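Local coordinates for putative phosphonate binding protein for ABC transporter (Prochlorococcus marinus str. MIT 9301, PDB 5LQ5) that binds inorganic phosphite strongly, and methylphosphonate and phosphate very weakly, probably as the solute-binding component of an ABC transporter, at residues L60-G65 / Y206-Q211; S78-Q83 / I253-K258. All coordinates share one frame; numbering follows the deposited sequence. Where two conformers were deposited one is given.

How the interactions relate
Both contacts lie in one mixed beta-sheet, their centres about 8 Å apart; interaction 1 is a full antiparallel strand pair, interaction 2 a single antiparallel pair continued by loop contacts. Strand 207-210 is the shared member: interaction 1 pairs it with strand 60-63, while on its other side it runs beside strand 79-84 of interaction 2. Probable backbone hydrogen bonds make this second junction, from Ile-79 N to Ala-210 O (2.8 Å) and from Ile-81 N to Trp-208 O (2.9 Å). Interaction 1 reaches the ligand directly, since Gly-64 and Tyr-206 belong to the phosphite pocket. Interaction 2 lies farther towards the border of the sheet, the side chain of Gln-83 being about 12 Å from the phosphite.

Interaction 1 (L60-G65 / Y206-Q211); sequences LVWFGG and YHWVAQ. With PO3 (phosphite ion), chain B.
Strands 60-63 and 207-210 are antiparallel neighbours in the sheet of one lobe of a periplasmic binding protein, joined by four backbone hydrogen bonds, two between Val-61 and Val-209 and two between Phe-63 and His-207. Aromatic rings dominate the face bearing Leu-60, Trp-62 and Trp-208. Trp-62 sets CG anti to its backbone N (chi1 -177°), Trp-208 anti to its carbonyl carbon (chi1 -73°), and the indoles meet in an edge-to-face stack, with Trp-62 CE3 3.5 Å from Trp-208 NE1. Trp-62 CB adds a CH-pi contact over the six-membered ring of Trp-208, against which Leu-60 also packs, its CG 3.7 Å from Trp-208 CE3. Tyr-206 lays its CB over one face of the Trp-62 indole, 3.4 Å from CZ2; its own ring is nearly parallel to that indole (17°) but slid aside, with little overlap. On the face of Val-61 and Phe-63, the phenyl ring takes Val-61 CG1 over its centre and Val-209 CG2 at its edge, 3.7 Å from Phe-63 CD2. Hydrogen bonds to Asp-13 and Asn-176 hold Tyr-206 OH beside the phosphite, and Gly-64, where a beta carbon would clash with the ligand, brings its CA to 3.4 Å from phosphite O2.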
# COMPACT_ATOMS: atom_id res chain seq x y z
N LEU A 60 12.08 4.36 9.12
CA LEU A 60 10.79 4.99 8.96
C LEU A 60 10.24 4.50 7.62
O LEU A 60 10.83 4.76 6.58
CB LEU A 60 10.93 6.50 8.92
CG LEU A 60 9.64 7.27 8.65
CD1 LEU A 60 8.61 7.13 9.76
CD2 LEU A 60 10.02 8.74 8.45
N VAL A 61 9.15 3.77 7.65
CA VAL A 61 8.65 3.04 6.47
C VAL A 61 7.17 3.27 6.25
O VAL A 61 6.38 3.21 7.18
CB VAL A 61 8.91 1.53 6.59
CG1 VAL A 61 8.38 0.76 5.40
CG2 VAL A 61 10.39 1.24 6.73
N TRP A 62 6.84 3.57 5.00
CA TRP A 62 5.47 3.64 4.48
C TRP A 62 4.99 2.23 4.16
O TRP A 62 5.42 1.62 3.17
CB TRP A 62 5.43 4.53 3.29
CG TRP A 62 4.10 4.79 2.66
CD1 TRP A 62 3.70 4.39 1.41
CD2 TRP A 62 3.00 5.50 3.22
NE1 TRP A 62 2.43 4.84 1.14
CE2 TRP A 62 1.97 5.52 2.23
CE3 TRP A 62 2.77 6.12 4.45
CZ2 TRP A 62 0.73 6.12 2.45
CZ3 TRP A 62 1.52 6.73 4.66
CH2 TRP A 62 0.53 6.73 3.64
N PHE A 63 4.21 1.68 5.10
CA PHE A 63 3.68 0.33 5.02
C PHE A 63 2.20 0.33 4.57
O PHE A 63 1.47 1.33 4.74
CB PHE A 63 3.76 -0.38 6.38
CG PHE A 63 5.10 -0.99 6.70
CD1 PHE A 63 5.61 -2.02 5.91
CD2 PHE A 63 5.87 -0.53 7.76
CE1 PHE A 63 6.85 -2.60 6.20
CE2 PHE A 63 7.08 -1.12 8.06
CZ PHE A 63 7.59 -2.15 7.26
N GLY A 64 1.76 -0.79 4.02
CA GLY A 64 0.38 -1.10 3.89
C GLY A 64 -0.17 -1.62 5.22
O GLY A 64 0.60 -1.84 6.17
N GLY A 65 -1.47 -1.88 5.29
CA GLY A 65 -2.07 -2.39 6.53
C GLY A 65 -1.48 -3.72 6.98
O GLY A 65 -0.97 -3.84 8.10
N TYR A 206 -2.84 2.19 4.60
CA TYR A 206 -1.45 2.61 4.70
C TYR A 206 -1.13 3.42 5.93
O TYR A 206 -1.98 4.15 6.46
CB TYR A 206 -1.04 3.43 3.48
CG TYR A 206 -1.01 2.70 2.16
CD1 TYR A 206 0.20 2.32 1.61
CD2 TYR A 206 -2.16 2.47 1.41
CE1 TYR A 206 0.28 1.69 0.39
CE2 TYR A 206 -2.11 1.81 0.17
CZ TYR A 206 -0.89 1.46 -0.35
OH TYR A 206 -0.88 0.82 -1.60
N HIS A 207 0.12 3.30 6.39
CA HIS A 207 0.62 4.04 7.53
C HIS A 207 2.12 4.03 7.66
O HIS A 207 2.79 3.10 7.20
CB HIS A 207 -0.02 3.53 8.83
CG HIS A 207 0.24 2.09 9.14
ND1 HIS A 207 -0.35 1.05 8.45
CD2 HIS A 207 0.95 1.51 10.13
CE1 HIS A 207 0.03 -0.10 8.98
NE2 HIS A 207 0.81 0.16 10.01
N TRP A 208 2.64 5.11 8.24
CA TRP A 208 4.03 5.24 8.60
C TRP A 208 4.31 4.54 9.90
O TRP A 208 3.60 4.73 10.87
CB TRP A 208 4.44 6.70 8.77
CG TRP A 208 4.55 7.50 7.50
CD1 TRP A 208 3.70 8.48 7.04
CD2 TRP A 208 5.63 7.44 6.56
NE1 TRP A 208 4.17 8.99 5.86
CE2 TRP A 208 5.36 8.38 5.55
CE3 TRP A 208 6.78 6.66 6.46
CZ2 TRP A 208 6.21 8.57 4.47
CZ3 TRP A 208 7.63 6.86 5.40
CH2 TRP A 208 7.34 7.79 4.41
N VAL A 209 5.42 3.81 9.92
CA VAL A 209 5.92 3.10 11.08
C VAL A 209 7.36 3.51 11.32
O VAL A 209 8.17 3.45 10.40
CB VAL A 209 5.81 1.58 10.93
CG1 VAL A 209 6.30 0.87 12.20
CG2 VAL A 209 4.36 1.16 10.63
N ALA A 210 7.70 3.84 12.57
CA ALA A 210 9.08 4.18 12.95
C ALA A 210 9.65 3.18 13.96
O ALA A 210 8.91 2.59 14.77
CB ALA A 210 9.17 5.59 13.53
N GLN A 211 10.97 3.03 13.94
CA GLN A 211 11.70 2.28 14.97
C GLN A 211 11.46 2.93 16.33
O GLN A 211 11.30 4.16 16.45
CB GLN A 211 13.21 2.24 14.71
CG GLN A 211 13.63 1.56 13.44
CD GLN A 211 13.50 0.04 13.46
OE1 GLN A 211 13.25 -0.57 14.49
NE2 GLN A 211 13.65 -0.55 12.31
P PO3 B . -1.19 -2.21 0.26
O1 PO3 B . -2.72 -1.91 0.09
O2 PO3 B . -0.84 -3.18 1.45
O3 PO3 B . -0.57 -2.69 -1.08

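Interaction 2 (S78-Q83 / I253-K258); sequences SIVIAQ and IKAESK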
# COMPACT_ATOMS: atom_id res chain seq x y z
N SER A 78 7.93 -0.90 18.14
CA SER A 78 7.96 0.07 17.08
C SER A 78 6.73 0.96 17.23
O SER A 78 5.82 0.67 18.02
CB SER A 78 7.97 -0.61 15.73
OG SER A 78 7.00 -1.62 15.76
N ILE A 79 6.73 2.05 16.48
CA ILE A 79 5.75 3.12 16.64
C ILE A 79 4.94 3.42 15.39
O ILE A 79 5.50 3.75 14.36
CB ILE A 79 6.46 4.45 17.04
CG1 ILE A 79 7.44 4.25 18.22
CG2 ILE A 79 5.44 5.55 17.35
CD1 ILE A 79 6.80 3.84 19.52
N VAL A 80 3.62 3.38 15.50
CA VAL A 80 2.72 3.92 14.47
C VAL A 80 2.73 5.43 14.52
O VAL A 80 2.38 6.04 15.55
CB VAL A 80 1.28 3.39 14.56
CG1 VAL A 80 0.46 3.91 13.40
CG2 VAL A 80 1.27 1.88 14.55
N ILE A 81 3.10 6.04 13.39
CA ILE A 81 3.35 7.51 13.32
C ILE A 81 2.20 8.33 12.75
O ILE A 81 1.81 9.32 13.36
CB ILE A 81 4.66 7.81 12.55
CG1 ILE A 81 5.88 7.27 13.30
CG2 ILE A 81 4.82 9.29 12.24
CD1 ILE A 81 6.28 8.06 14.54
N ALA A 82 1.71 7.95 11.59
CA ALA A 82 0.73 8.73 10.83
C ALA A 82 0.10 7.92 9.69
O ALA A 82 0.59 6.85 9.32
CB ALA A 82 1.40 9.97 10.25
N GLN A 83 -0.99 8.44 9.15
CA GLN A 83 -1.68 7.89 8.00
C GLN A 83 -2.30 9.07 7.24
O GLN A 83 -2.16 10.21 7.68
CB GLN A 83 -2.75 6.87 8.43
CG GLN A 83 -3.94 7.51 9.15
CD GLN A 83 -4.97 6.56 9.73
OE1 GLN A 83 -5.36 5.60 9.10
NE2 GLN A 83 -5.47 6.87 10.93
N ILE A 253 -2.47 12.54 9.16
CA ILE A 253 -3.19 12.53 10.43
C ILE A 253 -2.64 11.42 11.33
O ILE A 253 -1.94 10.51 10.86
CB ILE A 253 -4.72 12.30 10.25
CG1 ILE A 253 -5.00 10.93 9.64
CG2 ILE A 253 -5.31 13.40 9.38
CD1 ILE A 253 -6.47 10.55 9.69
N LYS A 254 -3.01 11.48 12.59
CA LYS A 254 -2.60 10.50 13.59
C LYS A 254 -3.19 9.10 13.29
O LYS A 254 -4.26 8.95 12.70
CB LYS A 254 -3.00 10.91 15.02
CG LYS A 254 -2.29 12.17 15.45
CD LYS A 254 -2.61 12.53 16.88
CE LYS A 254 -2.26 13.98 17.13
NZ LYS A 254 -2.55 14.38 18.53
N ALA A 255 -2.44 8.10 13.70
CA ALA A 255 -2.83 6.71 13.54
C ALA A 255 -2.37 5.94 14.75
O ALA A 255 -1.28 6.20 15.25
CB ALA A 255 -2.21 6.13 12.28
N GLU A 256 -3.16 4.98 15.21
CA GLU A 256 -2.73 4.14 16.33
C GLU A 256 -2.86 2.66 15.99
O GLU A 256 -3.66 2.29 15.12
CB GLU A 256 -3.49 4.46 17.62
CG GLU A 256 -5.00 4.43 17.54
CD GLU A 256 -5.66 4.71 18.89
OE1 GLU A 256 -4.97 5.18 19.82
OE2 GLU A 256 -6.89 4.48 19.01
N SER A 257 -2.07 1.84 16.69
CA SER A 257 -1.99 0.38 16.48
C SER A 257 -3.34 -0.33 16.61
O SER A 257 -3.59 -1.26 15.88
CB SER A 257 -0.97 -0.31 17.41
OG SER A 257 -1.33 -0.23 18.76
N LYS A 258 -4.17 0.14 17.54
CA LYS A 258 -5.54 -0.39 17.75
C LYS A 258 -6.37 -0.49 16.46
O LYS A 258 -7.21 -1.41 16.28
CB LYS A 258 -6.31 0.48 18.76
CG LYS A 258 -6.16 0.07 20.22
CD LYS A 258 -6.45 1.23 21.18
CE LYS A 258 -7.87 1.77 21.10
NZ LYS A 258 -8.84 0.91 21.82
O HOH W 1 0.07 8.84 15.27
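Two backbone hydrogen bonds join Gln-83 to Ile-253 as a single antiparallel hydrogen-bonded pair: Gln-83 N to Ile-253 O at 2.8 Å, and Ile-253 N to Gln-83 O, also 2.8 Å and almost straight (172° at the hydrogen). A third direct bond comes from a side chain. Gln-83 holds CG in the crowded position between its backbone N and carbonyl carbon (chi1 69°) and then extends, so that NE2 reaches Lys-254 O at 3.0 Å. The carbonyl oxygen is met on a lone pair and lies close to the plane of the amide, whose OE1 accepts a bond from Gln-259. The backbone pairing adds the short strand 252-253 at one edge of the sheet, strand 37-40 forming the other, before the chain runs on towards helix 261-269. Replacing Gln-83 with an alanine would remove the bond to Lys-254 O and would probably loosen the path of the chain just beyond the strand. Water takes over where the backbones diverge: one molecule donates to Ile-81 O (2.6 Å) and accepts from Ala-255 N (3.1 Å). Apolar contacts flank these bonds. Ile-253 CG1 lies 3.6 Å from Gln-83 CG, the two chains crossing obliquely. Ala-255 points its methyl towards strand 79-84, between the Gln-83 amide and Val-80; there Ala-255 CB sits 3.6 Å from Val-80 CG1, while Val-80 CG2, anti to its carbonyl carbon, faces the backbone of Ser-257.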